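Local structure of SmhB (Serratia marcescens, 6ZZ5) at residues 62-67 and 125-130; 13-18 and 275-280; 290-295 and 311-316; 190-195 and 332-337. The protein serves as the B component of the tripartite alpha-pore-forming toxin Smh and probably takes part in assembling its membrane pore. One frame throughout, in Å; residues are numbered along the deposited sequence.

A long helical bundle can be held by quite different local chemistry, as these four contacts illustrate. Interactions 1 and 2 lie in the middle of the bundle, are largely buried and touch each other where Ile127 and Gly128 meet Val275 and Ala278; the first joins two helices through side chains and a water, the second draws two helices close over alanine. Interaction 3 shares helix 252-300 with interaction 2 but sits about 25 Å from it, centre to centre, towards a bundle end, where leucine tips span a wide gap. Interaction 4, partly buried, meets interaction 2 through Met335 and Ser16; one glutamine amide packs on a strand backbone, with water supplying the hydrogen bonds.

Interaction 1. Residues 62-67 and 125-130; sequences EHYLKD and RTIGSL. With SO4 (sulfate ion), chain E.
Within the core of the helical bundle, His63 and Tyr64 of helix 44-92 face Thr126, Ile127 and Leu130 of helix 99-151, in an antiparallel pair that shows how a polar ring can be built into an apolar seam. The two axes run at 167° and come no closer than 11.2 Å, so side chains and a water fill the interval. The His63 ring is turned across it with CG anti to the backbone N (chi1 176°). At the ring's edge, His63 CD2 meets Leu130 CD1 at 4.1 Å, the two side chains passing in opposite directions, while the Thr126 methyl CG2 approaches NE2 obliquely. Leu130 also spreads its other methyl, CD2, against Tyr64 CB at 4.0 Å. The contact of Tyr64 with Ile127 is more tentative, since the isoleucine has two conformers.

Both nitrogens of the imidazole are engaged. His63 ND1 donates to Asp67 OD2 one turn later on the same helix (2.6 Å, 151°), in the ring plane and on the anti lone pair of the carboxylate. His63 NE2 lies 2.7 Å from a water that in turn donates to Thr126 O, linking the helices where no direct hydrogen bond does. The Tyr64 hydroxyl is hydrogen-bonded to Gln69, and Thr126 OG1 to Asn122 O. Farther out, Arg125, salt-bridged to Glu118, binds through NE and NH2 a sulfate, probably from the crystallisation liquor, that Arg124 also holds. Held in its plane through both nitrogens, the His63 ring probably has little freedom to rotate, and the neighbouring carboxylate would tend to polarise it.

Interaction 2. Residues 13-18 and 275-280; sequences NAQSSQ and VTAATQ. With EDO (1,2-ethanediol), chain H.
Two side-chain amides, those of Gln15 and Gln280, border this contact, and each is met by alanine obliquely, neither squarely on a face nor squarely at an edge. Ala278 lies to one side of the Gln15 amide plane, off its nitrogen end, with Ala278 CA 3.4 Å from Gln15 NE2 and CB almost as near. Helix 44-92 adds Ile72 and Asn75 to the surroundings of the same side chain. At the other flank the Gln280 amide turns its oxygen to Ala14, OE1 standing 3.6 Å from CB and the methyl lying off the amide plane.

Both glutamines are extended beyond CG, and Gln15 starts anti to the backbone N (chi1 -173°), which carries CG beside the methyl of Ala277. That methyl is the centre of the interface: Ala277 CB rests 3.7 Å from Gln15 CA and 4.0 Å from Gln15 CB, so it packs on main chain as much as on side chain. The example illustrates a general feature of helical bundles, close antiparallel packing over a small residue. Helices 4-30 and 252-300 approach to 8.7 Å between the axes of these segments, crossing at -153°, and the CA atoms of Gln15 and Ala277 are only 4.8 Å apart. No hydrogen bond joins the two segments.

On the side of helix 252-300 turned from helix 4-30, next to Arg124 of helix 99-151, the Thr279 hydroxyl donates to Val275 O at 2.8 Å, from the carbonyl face opposite to Thr279 N. Thr276 OG1 is hydrogen-bonded to an ethanediol, probably from the crystallisation liquor, and weakly to Gln272 O.

Interaction 3. Residues 290-295 and 311-316; sequences SELETL and QLFLTA. With EDO (1,2-ethanediol), chain I; EDO (1,2-ethanediol), chain J.
Leu295 and Leu312 reach toward each other tip to tip, and this meeting carries the contact. The CD2 methyl of Leu312 rests against both methyls of Leu295, 3.7 Å from CD1 and 3.8 Å from CD2. CG of Leu312, anti to the backbone N (chi1 180°), is directed at the partner helix; the axes of the two segments stay 13.9 Å apart, so it is the ends of the side chains that meet across the interval.

To one flank lies the Phe313 ring. Leu292 CD2 touches it at the edge, near the ring plane, 4.5 Å from Phe313 CZ, whereas Leu295 CD1 comes in obliquely near CE2. Glu291, extended, brings its carboxylate to the other flank, where Glu291 OE2 is 3.9 Å from Leu312 CD2. The same oxygen accepts a hydrogen bond from O1 of an ethanediol, while a second ethanediol sits at OE1, at a distance too short to be trusted. Both diols probably derive from the crystallisation liquor.

Tyr82, Gln86 and Ile89 of helix 44-92, with Leu106 and Val109 of helix 99-151, pack around Leu292 and Phe313. The whole is an antiparallel helical hairpin, helix 252-300 turning back into helix 306-319, closed by leucine and phenylalanine towards one end of an elongated bundle.

Interaction 4. Residues 190-195 and 332-337; sequences GAIVTA and KQQMAG
Gly190 leads into the strand with its carbonyl oxygen over the Gln334 amide, 3.6 Å from CD; NE2 is nearly as close, but the angle is too poor for a hydrogen bond. At the next residue Gln334 OE1 lies 3.4 Å from Ala191 CA, and Ala191 CB is 4.2 Å from Gly337 O. A water bound weakly to both Ala191 O and Gln334 NE2 adds a further link. Ile192 follows, its CG1 3.7 Å from Gln334 OE1, the two side chains crossing at about a right angle. Ile192 N donates to a second water at 2.9 Å, which donates in turn to Gln334 O at 2.7 Å and to Gln334 OE1 at 3.0 Å. The bend at chi2 (-90°) swings CD of Gln334 to the strand, and the water then ties amide and helix carbonyl to one strand N-H.

Backbone pairing runs from Ala191 to Thr194, with Ala221 and Met219 on one side and Val339 and Arg341 on the other. The antiparallel strands 191-196 and 216-221, between helices 156-184 and 230-245 in the chain, probably correspond to the beta-tongue of ClyA-like toxins. Ile192 packs on Leu20 of helix 4-30 and on Met218, while Met335 of helix 321-336 reaches helices 4-30 and 44-92.

Interaction 1. Residues 62-67 and 125-130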
loop_
_atom_site.group_PDB
_atom_site.type_symbol
_atom_site.label_atom_id
_atom_site.label_comp_id
_atom_site.label_asym_id
_atom_site.label_seq_id
_atom_site.Cartn_x
_atom_site.Cartn_y
_atom_site.Cartn_z
ATOM N N GLU A 62 -1.045 -5.916 -11.785
ATOM C CA GLU A 62 -1.200 -7.395 -11.650
ATOM C C GLU A 62 0.051 -7.956 -10.966
ATOM O O GLU A 62 -0.059 -8.871 -10.116
ATOM C CB GLU A 62 -1.391 -8.045 -13.021
ATOM C CG GLU A 62 -1.549 -9.553 -12.980
ATOM C CD GLU A 62 -2.914 -10.010 -12.501
ATOM O OE1 GLU A 62 -3.665 -9.155 -11.942
ATOM O OE2 GLU A 62 -3.227 -11.237 -12.657
ATOM N N HIS A 63 1.224 -7.473 -11.336
ATOM C CA HIS A 63 2.490 -7.969 -10.724
ATOM C C HIS A 63 2.462 -7.669 -9.207
ATOM O O HIS A 63 2.763 -8.547 -8.384
ATOM C CB HIS A 63 3.676 -7.374 -11.452
ATOM C CG HIS A 63 4.978 -7.750 -10.835
ATOM N ND1 HIS A 63 5.316 -9.094 -10.566
ATOM C CD2 HIS A 63 6.009 -6.985 -10.422
ATOM C CE1 HIS A 63 6.524 -9.118 -10.038
ATOM N NE2 HIS A 63 6.955 -7.826 -9.935
ATOM N N TYR A 64 2.072 -6.459 -8.829
ATOM C CA TYR A 64 1.918 -6.121 -7.400
ATOM C C TYR A 64 0.954 -7.123 -6.760
ATOM O O TYR A 64 1.286 -7.769 -5.717
ATOM C CB TYR A 64 1.453 -4.679 -7.148
ATOM C CG TYR A 64 1.340 -4.528 -5.662
ATOM C CD1 TYR A 64 2.463 -4.282 -4.889
ATOM C CD2 TYR A 64 0.135 -4.722 -5.025
ATOM C CE1 TYR A 64 2.373 -4.268 -3.506
ATOM C CE2 TYR A 64 0.022 -4.644 -3.655
ATOM C CZ TYR A 64 1.163 -4.472 -2.894
ATOM O OH TYR A 64 1.105 -4.460 -1.521
ATOM N N LEU A 65 -0.245 -7.247 -7.342
ATOM C CA LEU A 65 -1.366 -7.967 -6.690
ATOM C C LEU A 65 -0.982 -9.444 -6.550
ATOM O O LEU A 65 -1.271 -10.017 -5.492
ATOM C CB LEU A 65 -2.653 -7.817 -7.493
ATOM C CG LEU A 65 -3.300 -6.425 -7.451
ATOM C CD1 LEU A 65 -4.481 -6.338 -8.434
ATOM C CD2 LEU A 65 -3.826 -6.117 -6.053
ATOM N N LYS A 66 -0.410 -10.040 -7.590
ATOM C CA LYS A 66 -0.251 -11.499 -7.697
ATOM C C LYS A 66 1.066 -11.887 -7.039
ATOM O O LYS A 66 1.171 -12.986 -6.450
ATOM C CB LYS A 66 -0.366 -11.988 -9.154
ATOM C CG LYS A 66 -1.766 -11.946 -9.766
ATOM C CD LYS A 66 -2.896 -12.641 -8.952
ATOM C CE LYS A 66 -4.327 -12.359 -9.403
ATOM N NZ LYS A 66 -5.058 -11.432 -8.490
ATOM N N ASP A 67 2.084 -11.046 -7.110
ATOM C CA ASP A 67 3.444 -11.550 -6.783
ATOM C C ASP A 67 3.927 -10.840 -5.534
ATOM O O ASP A 67 4.842 -11.337 -4.913
ATOM C CB ASP A 67 4.413 -11.379 -7.962
ATOM C CG ASP A 67 3.974 -12.042 -9.240
ATOM O OD1 ASP A 67 3.500 -13.196 -9.171
ATOM O OD2 ASP A 67 4.103 -11.411 -10.286
ATOM N N ARG A 125 13.448 -5.673 -2.563
ATOM C CA ARG A 125 14.086 -5.609 -3.892
ATOM C C ARG A 125 13.011 -5.759 -4.984
ATOM O O ARG A 125 13.098 -5.080 -6.024
ATOM C CB ARG A 125 15.153 -6.676 -4.076
ATOM C CG ARG A 125 16.420 -6.557 -3.240
ATOM C CD ARG A 125 17.241 -7.871 -3.386
ATOM N NE ARG A 125 18.204 -7.817 -2.318
ATOM C CZ ARG A 125 18.342 -8.654 -1.307
ATOM N NH1 ARG A 125 17.721 -9.808 -1.261
ATOM N NH2 ARG A 125 19.258 -8.382 -0.398
ATOM N N THR A 126 12.020 -6.623 -4.800
ATOM C CA THR A 126 10.975 -6.864 -5.801
ATOM C C THR A 126 10.143 -5.577 -5.960
ATOM O O THR A 126 9.886 -5.151 -7.140
ATOM C CB THR A 126 10.079 -8.055 -5.450
ATOM O OG1 THR A 126 10.969 -9.160 -5.331
ATOM C CG2 THR A 126 9.052 -8.336 -6.522
ATOM N N ILE A 127 9.754 -4.963 -4.862
ATOM C CA ILE A 127 8.934 -3.711 -4.952
ATOM C C ILE A 127 9.825 -2.574 -5.479
ATOM O O ILE A 127 9.294 -1.733 -6.219
ATOM C CB ILE A 127 8.161 -3.383 -3.640
ATOM C CG1 ILE A 127 7.106 -2.286 -3.835
ATOM C CG2 ILE A 127 9.060 -2.949 -2.496
ATOM C CD1 ILE A 127 6.175 -2.471 -4.964
ATOM N N GLY A 128 11.108 -2.538 -5.128
ATOM C CA GLY A 128 12.104 -1.602 -5.672
ATOM C C GLY A 128 12.180 -1.688 -7.191
ATOM O O GLY A 128 12.164 -0.634 -7.871
ATOM N N SER A 129 12.190 -2.889 -7.747
ATOM C CA SER A 129 12.280 -3.103 -9.223
ATOM C C SER A 129 10.981 -2.605 -9.865
ATOM O O SER A 129 11.030 -1.964 -10.917
ATOM C CB SER A 129 12.502 -4.546 -9.576
ATOM O OG SER A 129 13.790 -4.935 -9.190
ATOM N N LEU A 130 9.858 -2.857 -9.213
ATOM C CA LEU A 130 8.534 -2.468 -9.744
ATOM C C LEU A 130 8.438 -0.936 -9.721
ATOM O O LEU A 130 8.012 -0.362 -10.721
ATOM C CB LEU A 130 7.415 -3.114 -8.939
ATOM C CG LEU A 130 6.017 -2.601 -9.310
ATOM C CD1 LEU A 130 5.699 -2.893 -10.788
ATOM C CD2 LEU A 130 4.964 -3.141 -8.369
HETATM S S SO4 E . 20.409 -4.873 -1.803
HETATM O O1 SO4 E . 20.026 -5.905 -2.746
HETATM O O2 SO4 E . 20.642 -5.462 -0.510
HETATM O O3 SO4 E . 21.610 -4.213 -2.255
HETATM O O4 SO4 E . 19.347 -3.910 -1.729
HETATM O O HOH W 1 9.216 -6.485 -9.418
#

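Interaction 2. Residues 13-18 and 275-280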
loop_
_atom_site.group_PDB
_atom_site.type_symbol
_atom_site.label_atom_id
_atom_site.label_comp_id
_atom_site.label_asym_id
_atom_site.label_seq_id
_atom_site.Cartn_x
_atom_site.Cartn_y
_atom_site.Cartn_z
ATOM N N ASN A 13 2.869 -2.809 11.134
ATOM C CA ASN A 13 1.655 -1.964 11.073
ATOM C C ASN A 13 1.741 -1.060 9.822
ATOM O O ASN A 13 0.721 -0.989 9.089
ATOM C CB ASN A 13 1.452 -1.123 12.330
ATOM C CG ASN A 13 1.056 -1.939 13.554
ATOM O OD1 ASN A 13 0.643 -3.094 13.431
ATOM N ND2 ASN A 13 1.134 -1.312 14.722
ATOM N N ALA A 14 2.902 -0.438 9.567
ATOM C CA ALA A 14 3.068 0.540 8.463
ATOM C C ALA A 14 3.005 -0.193 7.120
ATOM O O ALA A 14 2.329 0.294 6.209
ATOM C CB ALA A 14 4.347 1.321 8.624
ATOM N N GLN A 15 3.629 -1.378 7.004
ATOM C CA GLN A 15 3.697 -2.048 5.706
ATOM C C GLN A 15 2.329 -2.629 5.385
ATOM O O GLN A 15 1.940 -2.573 4.240
ATOM C CB GLN A 15 4.690 -3.184 5.684
ATOM C CG GLN A 15 4.879 -3.758 4.307
ATOM C CD GLN A 15 6.007 -4.763 4.220
ATOM O OE1 GLN A 15 6.153 -5.674 5.020
ATOM N NE2 GLN A 15 6.779 -4.648 3.163
ATOM N N SER A 16 1.665 -3.229 6.402
ATOM C CA SER A 16 0.321 -3.836 6.255
ATOM C C SER A 16 -0.739 -2.802 5.822
ATOM O O SER A 16 -1.545 -3.086 4.920
ATOM C CB SER A 16 -0.046 -4.541 7.525
ATOM O OG SER A 16 0.887 -5.608 7.676
ATOM N N SER A 17 -0.744 -1.641 6.438
ATOM C CA SER A 17 -1.731 -0.574 6.146
ATOM C C SER A 17 -1.436 -0.029 4.741
ATOM O O SER A 17 -2.367 0.048 3.930
ATOM C CB SER A 17 -1.696 0.512 7.198
ATOM O OG SER A 17 -0.404 0.995 7.372
ATOM N N GLN A 18 -0.164 0.200 4.432
ATOM C CA GLN A 18 0.215 0.707 3.084
ATOM C C GLN A 18 -0.140 -0.319 2.013
ATOM O O GLN A 18 -0.608 0.091 0.935
ATOM C CB GLN A 18 1.684 1.108 3.013
ATOM C CG GLN A 18 1.982 2.002 1.819
ATOM C CD GLN A 18 2.175 1.205 0.554
ATOM O OE1 GLN A 18 2.631 0.057 0.571
ATOM N NE2 GLN A 18 1.863 1.835 -0.578
ATOM N N VAL A 275 7.957 0.771 -1.196
ATOM C CA VAL A 275 9.437 0.613 -1.016
ATOM C C VAL A 275 9.825 1.090 0.392
ATOM O O VAL A 275 10.642 0.380 1.075
ATOM C CB VAL A 275 10.291 1.363 -2.063
ATOM C CG1 VAL A 275 11.785 1.301 -1.731
ATOM C CG2 VAL A 275 10.030 0.841 -3.446
ATOM N N THR A 276 9.385 2.299 0.761
ATOM C CA THR A 276 9.668 2.879 2.089
ATOM C C THR A 276 9.223 1.903 3.182
ATOM O O THR A 276 10.035 1.581 4.056
ATOM C CB THR A 276 9.056 4.266 2.269
ATOM O OG1 THR A 276 9.588 5.049 1.210
ATOM C CG2 THR A 276 9.396 4.893 3.598
ATOM N N ALA A 277 7.994 1.454 3.145
ATOM C CA ALA A 277 7.478 0.485 4.159
ATOM C C ALA A 277 8.324 -0.793 4.170
ATOM O O ALA A 277 8.614 -1.333 5.258
ATOM C CB ALA A 277 6.018 0.198 3.939
ATOM N N ALA A 278 8.703 -1.314 2.999
ATOM C CA ALA A 278 9.468 -2.565 2.897
ATOM C C ALA A 278 10.885 -2.368 3.465
ATOM O O ALA A 278 11.401 -3.283 4.102
ATOM C CB ALA A 278 9.493 -3.103 1.489
ATOM N N THR A 279 11.486 -1.214 3.232
ATOM C CA THR A 279 12.792 -0.847 3.780
ATOM C C THR A 279 12.680 -0.782 5.311
ATOM O O THR A 279 13.523 -1.382 5.988
ATOM C CB THR A 279 13.307 0.468 3.172
ATOM O OG1 THR A 279 13.326 0.212 1.768
ATOM C CG2 THR A 279 14.649 0.894 3.704
ATOM N N GLN A 280 11.712 -0.056 5.841
ATOM C CA GLN A 280 11.493 0.005 7.317
ATOM C C GLN A 280 11.336 -1.441 7.857
ATOM O O GLN A 280 11.970 -1.771 8.853
ATOM C CB GLN A 280 10.310 0.917 7.608
ATOM C CG GLN A 280 9.915 0.976 9.075
ATOM C CD GLN A 280 8.669 1.775 9.424
ATOM O OE1 GLN A 280 7.882 2.166 8.580
ATOM N NE2 GLN A 280 8.404 1.907 10.718
HETATM C C1 EDO H . 5.599 7.340 2.281
HETATM O O1 EDO H . 5.517 6.496 3.420
HETATM C C2 EDO H . 6.993 7.794 2.051
HETATM O O2 EDO H . 7.541 7.371 0.816
#

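Interaction 3. Residues 290-295 and 311-316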
loop_
_atom_site.group_PDB
_atom_site.type_symbol
_atom_site.label_atom_id
_atom_site.label_comp_id
_atom_site.label_asym_id
_atom_site.label_seq_id
_atom_site.Cartn_x
_atom_site.Cartn_y
_atom_site.Cartn_z
ATOM N N SER A 290 20.480 -8.860 14.472
ATOM C CA SER A 290 21.696 -8.279 15.094
ATOM C C SER A 290 21.667 -8.512 16.603
ATOM O O SER A 290 22.721 -8.922 17.170
ATOM C CB SER A 290 21.827 -6.823 14.802
ATOM O OG SER A 290 22.262 -6.635 13.481
ATOM N N GLU A 291 20.517 -8.257 17.229
ATOM C CA GLU A 291 20.405 -8.492 18.680
ATOM C C GLU A 291 20.648 -9.984 18.963
ATOM O O GLU A 291 21.437 -10.310 19.914
ATOM C CB GLU A 291 19.087 -8.007 19.266
ATOM C CG GLU A 291 19.097 -8.145 20.779
ATOM C CD GLU A 291 17.904 -7.686 21.616
ATOM O OE1 GLU A 291 17.116 -6.807 21.169
ATOM O OE2 GLU A 291 17.778 -8.204 22.759
ATOM N N LEU A 292 19.975 -10.875 18.261
ATOM C CA LEU A 292 20.045 -12.316 18.596
ATOM C C LEU A 292 21.468 -12.817 18.373
ATOM O O LEU A 292 21.935 -13.672 19.170
ATOM C CB LEU A 292 19.055 -13.085 17.715
ATOM C CG LEU A 292 17.599 -12.799 18.033
ATOM C CD1 LEU A 292 16.741 -13.431 16.946
ATOM C CD2 LEU A 292 17.252 -13.413 19.396
ATOM N N GLU A 293 22.128 -12.370 17.295
ATOM C CA GLU A 293 23.532 -12.744 17.009
ATOM C C GLU A 293 24.439 -12.218 18.125
ATOM O O GLU A 293 25.321 -12.959 18.541
ATOM C CB GLU A 293 23.998 -12.231 15.643
ATOM C CG GLU A 293 23.392 -13.044 14.506
ATOM C CD GLU A 293 23.457 -12.444 13.106
ATOM O OE1 GLU A 293 24.100 -11.407 12.955
ATOM O OE2 GLU A 293 22.826 -13.025 12.172
ATOM N N THR A 294 24.217 -10.993 18.595
ATOM C CA THR A 294 25.019 -10.409 19.696
ATOM C C THR A 294 24.855 -11.227 20.984
ATOM O O THR A 294 25.896 -11.488 21.668
ATOM C CB THR A 294 24.728 -8.919 19.868
ATOM O OG1 THR A 294 24.966 -8.370 18.578
ATOM C CG2 THR A 294 25.685 -8.251 20.830
ATOM N N LEU A 295 23.639 -11.609 21.328
ATOM C CA LEU A 295 23.385 -12.453 22.513
ATOM C C LEU A 295 24.191 -13.746 22.398
ATOM O O LEU A 295 24.834 -14.165 23.401
ATOM C CB LEU A 295 21.889 -12.723 22.656
ATOM C CG LEU A 295 21.029 -11.489 22.976
ATOM C CD1 LEU A 295 19.563 -11.834 22.839
ATOM C CD2 LEU A 295 21.293 -10.921 24.369
ATOM N N GLN A 311 16.377 -13.463 32.432
ATOM C CA GLN A 311 15.795 -12.119 32.691
ATOM C C GLN A 311 15.240 -11.579 31.370
ATOM O O GLN A 311 14.073 -11.109 31.328
ATOM C CB GLN A 311 16.826 -11.147 33.296
ATOM C CG GLN A 311 16.289 -9.789 33.784
ATOM C CD GLN A 311 15.876 -8.744 32.746
ATOM O OE1 GLN A 311 16.489 -8.613 31.664
ATOM N NE2 GLN A 311 14.806 -7.990 33.052
ATOM N N LEU A 312 16.044 -11.618 30.306
ATOM C CA LEU A 312 15.707 -10.939 29.047
ATOM C C LEU A 312 14.490 -11.604 28.407
ATOM O O LEU A 312 13.556 -10.885 27.988
ATOM C CB LEU A 312 16.909 -11.005 28.125
ATOM C CG LEU A 312 16.675 -10.334 26.771
ATOM C CD1 LEU A 312 16.526 -8.846 26.948
ATOM C CD2 LEU A 312 17.834 -10.635 25.858
ATOM N N PHE A 313 14.471 -12.919 28.360
ATOM C CA PHE A 313 13.396 -13.680 27.680
ATOM C C PHE A 313 12.142 -13.740 28.561
ATOM O O PHE A 313 11.051 -13.700 27.986
ATOM C CB PHE A 313 13.912 -15.039 27.215
ATOM C CG PHE A 313 14.676 -14.921 25.925
ATOM C CD1 PHE A 313 14.016 -14.913 24.720
ATOM C CD2 PHE A 313 16.051 -14.755 25.904
ATOM C CE1 PHE A 313 14.723 -14.814 23.527
ATOM C CE2 PHE A 313 16.747 -14.608 24.721
ATOM C CZ PHE A 313 16.090 -14.638 23.520
ATOM N N LEU A 314 12.241 -13.838 29.880
ATOM C CA LEU A 314 11.001 -13.745 30.695
ATOM C C LEU A 314 10.396 -12.361 30.501
ATOM O O LEU A 314 9.251 -12.314 30.157
ATOM C CB LEU A 314 11.275 -14.042 32.158
ATOM C CG LEU A 314 11.644 -15.489 32.504
ATOM C CD1 LEU A 314 12.225 -15.595 33.901
ATOM C CD2 LEU A 314 10.436 -16.400 32.399
ATOM N N THR A 315 11.164 -11.267 30.662
ATOM C CA THR A 315 10.660 -9.885 30.468
ATOM C C THR A 315 10.083 -9.706 29.052
ATOM O O THR A 315 8.950 -9.102 28.922
ATOM C CB THR A 315 11.754 -8.875 30.859
ATOM O OG1 THR A 315 12.052 -9.244 32.212
ATOM C CG2 THR A 315 11.320 -7.430 30.757
ATOM N N ALA A 316 10.813 -10.080 28.008
ATOM C CA ALA A 316 10.304 -9.958 26.636
ATOM C C ALA A 316 8.885 -10.559 26.544
ATOM O O ALA A 316 7.950 -9.862 26.070
ATOM C CB ALA A 316 11.213 -10.638 25.648
HETATM C C1 EDO I . 14.964 -10.567 22.847
HETATM O O1 EDO I . 14.962 -9.244 23.355
HETATM C C2 EDO I . 14.870 -10.585 21.373
HETATM O O2 EDO I . 13.663 -10.003 20.918
HETATM C C1 EDO J . 15.258 -5.048 24.814
HETATM O O1 EDO J . 13.957 -4.731 24.341
HETATM C C2 EDO J . 16.122 -5.463 23.698
HETATM O O2 EDO J . 15.377 -6.175 22.722
#

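Interaction 4. Residues 190-195 and 332-337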
loop_
_atom_site.group_PDB
_atom_site.type_symbol
_atom_site.label_atom_id
_atom_site.label_comp_id
_atom_site.label_asym_id
_atom_site.label_seq_id
_atom_site.Cartn_x
_atom_site.Cartn_y
_atom_site.Cartn_z
ATOM N N GLY A 190 -13.378 -5.284 12.942
ATOM C CA GLY A 190 -13.596 -4.250 11.942
ATOM C C GLY A 190 -13.185 -4.746 10.564
ATOM O O GLY A 190 -12.673 -5.864 10.401
ATOM N N ALA A 191 -13.432 -3.913 9.581
ATOM C CA ALA A 191 -13.066 -4.204 8.192
ATOM C C ALA A 191 -12.662 -2.905 7.503
ATOM O O ALA A 191 -12.988 -1.797 7.996
ATOM C CB ALA A 191 -14.223 -4.878 7.480
ATOM N N ILE A 192 -11.936 -3.059 6.404
ATOM C CA ILE A 192 -11.622 -1.984 5.452
ATOM C C ILE A 192 -12.611 -2.129 4.287
ATOM O O ILE A 192 -12.770 -3.226 3.791
ATOM C CB ILE A 192 -10.150 -2.075 5.058
ATOM C CG1 ILE A 192 -9.271 -1.933 6.308
ATOM C CG2 ILE A 192 -9.803 -1.052 3.983
ATOM C CD1 ILE A 192 -9.366 -0.597 6.930
ATOM N N VAL A 193 -13.286 -1.056 3.918
ATOM C CA VAL A 193 -14.286 -1.050 2.816
ATOM C C VAL A 193 -13.703 -0.220 1.674
ATOM O O VAL A 193 -13.217 0.939 1.978
ATOM C CB VAL A 193 -15.604 -0.418 3.286
ATOM C CG1 VAL A 193 -16.612 -0.409 2.150
ATOM C CG2 VAL A 193 -16.159 -1.155 4.494
ATOM N N THR A 194 -13.847 -0.686 0.442
ATOM C CA THR A 194 -13.192 -0.053 -0.727
ATOM C C THR A 194 -14.205 0.084 -1.843
ATOM O O THR A 194 -15.223 -0.653 -1.894
ATOM C CB THR A 194 -11.925 -0.795 -1.202
ATOM O OG1 THR A 194 -12.256 -2.073 -1.740
ATOM C CG2 THR A 194 -10.952 -1.021 -0.086
ATOM N N ALA A 195 -13.944 1.088 -2.678
ATOM C CA ALA A 195 -14.766 1.394 -3.836
ATOM C C ALA A 195 -13.897 2.093 -4.855
ATOM O O ALA A 195 -12.909 2.776 -4.457
ATOM C CB ALA A 195 -15.945 2.236 -3.431
ATOM N N LYS A 332 -3.813 -10.157 9.751
ATOM C CA LYS A 332 -4.153 -11.209 8.758
ATOM C C LYS A 332 -5.659 -11.199 8.447
ATOM O O LYS A 332 -6.034 -11.348 7.249
ATOM C CB LYS A 332 -3.599 -12.542 9.237
ATOM C CG LYS A 332 -2.081 -12.626 9.054
ATOM C CD LYS A 332 -1.454 -13.780 9.833
ATOM C CE LYS A 332 -1.988 -15.099 9.362
ATOM N NZ LYS A 332 -0.964 -15.796 8.584
ATOM N N GLN A 333 -6.499 -11.088 9.464
ATOM C CA GLN A 333 -7.976 -11.074 9.309
ATOM C C GLN A 333 -8.392 -9.857 8.473
ATOM O O GLN A 333 -9.216 -9.976 7.559
ATOM C CB GLN A 333 -8.678 -11.012 10.671
ATOM C CG GLN A 333 -8.661 -12.310 11.468
ATOM C CD GLN A 333 -9.443 -12.116 12.750
ATOM O OE1 GLN A 333 -9.192 -11.187 13.516
ATOM N NE2 GLN A 333 -10.456 -12.933 12.943
ATOM N N GLN A 334 -7.865 -8.691 8.788
ATOM C CA GLN A 334 -8.197 -7.453 8.018
ATOM C C GLN A 334 -7.790 -7.581 6.553
ATOM O O GLN A 334 -8.536 -7.151 5.710
ATOM C CB GLN A 334 -7.482 -6.237 8.577
ATOM C CG GLN A 334 -8.034 -5.870 9.919
ATOM C CD GLN A 334 -9.193 -4.909 9.942
ATOM O OE1 GLN A 334 -9.773 -4.516 8.918
ATOM N NE2 GLN A 334 -9.555 -4.585 11.179
ATOM N N MET A 335 -6.607 -8.124 6.280
ATOM C CA MET A 335 -6.071 -8.228 4.906
ATOM C C MET A 335 -6.888 -9.239 4.117
ATOM O O MET A 335 -7.085 -9.010 2.923
ATOM C CB MET A 335 -4.574 -8.550 4.923
ATOM C CG MET A 335 -3.816 -7.375 5.522
ATOM S SD MET A 335 -2.034 -7.519 5.409
ATOM C CE MET A 335 -1.866 -6.966 3.706
ATOM N N ALA A 336 -7.412 -10.273 4.755
ATOM C CA ALA A 336 -8.258 -11.266 4.071
ATOM C C ALA A 336 -9.702 -10.755 3.958
ATOM O O ALA A 336 -10.440 -11.283 3.178
ATOM C CB ALA A 336 -8.176 -12.599 4.783
ATOM N N GLY A 337 -10.107 -9.748 4.708
ATOM C CA GLY A 337 -11.545 -9.444 4.913
ATOM C C GLY A 337 -11.942 -8.124 4.262
ATOM O O GLY A 337 -13.030 -7.620 4.567
HETATM O O HOH W 2 -11.111 -1.590 10.399
HETATM O O HOH W 3 -10.751 -5.702 6.366
#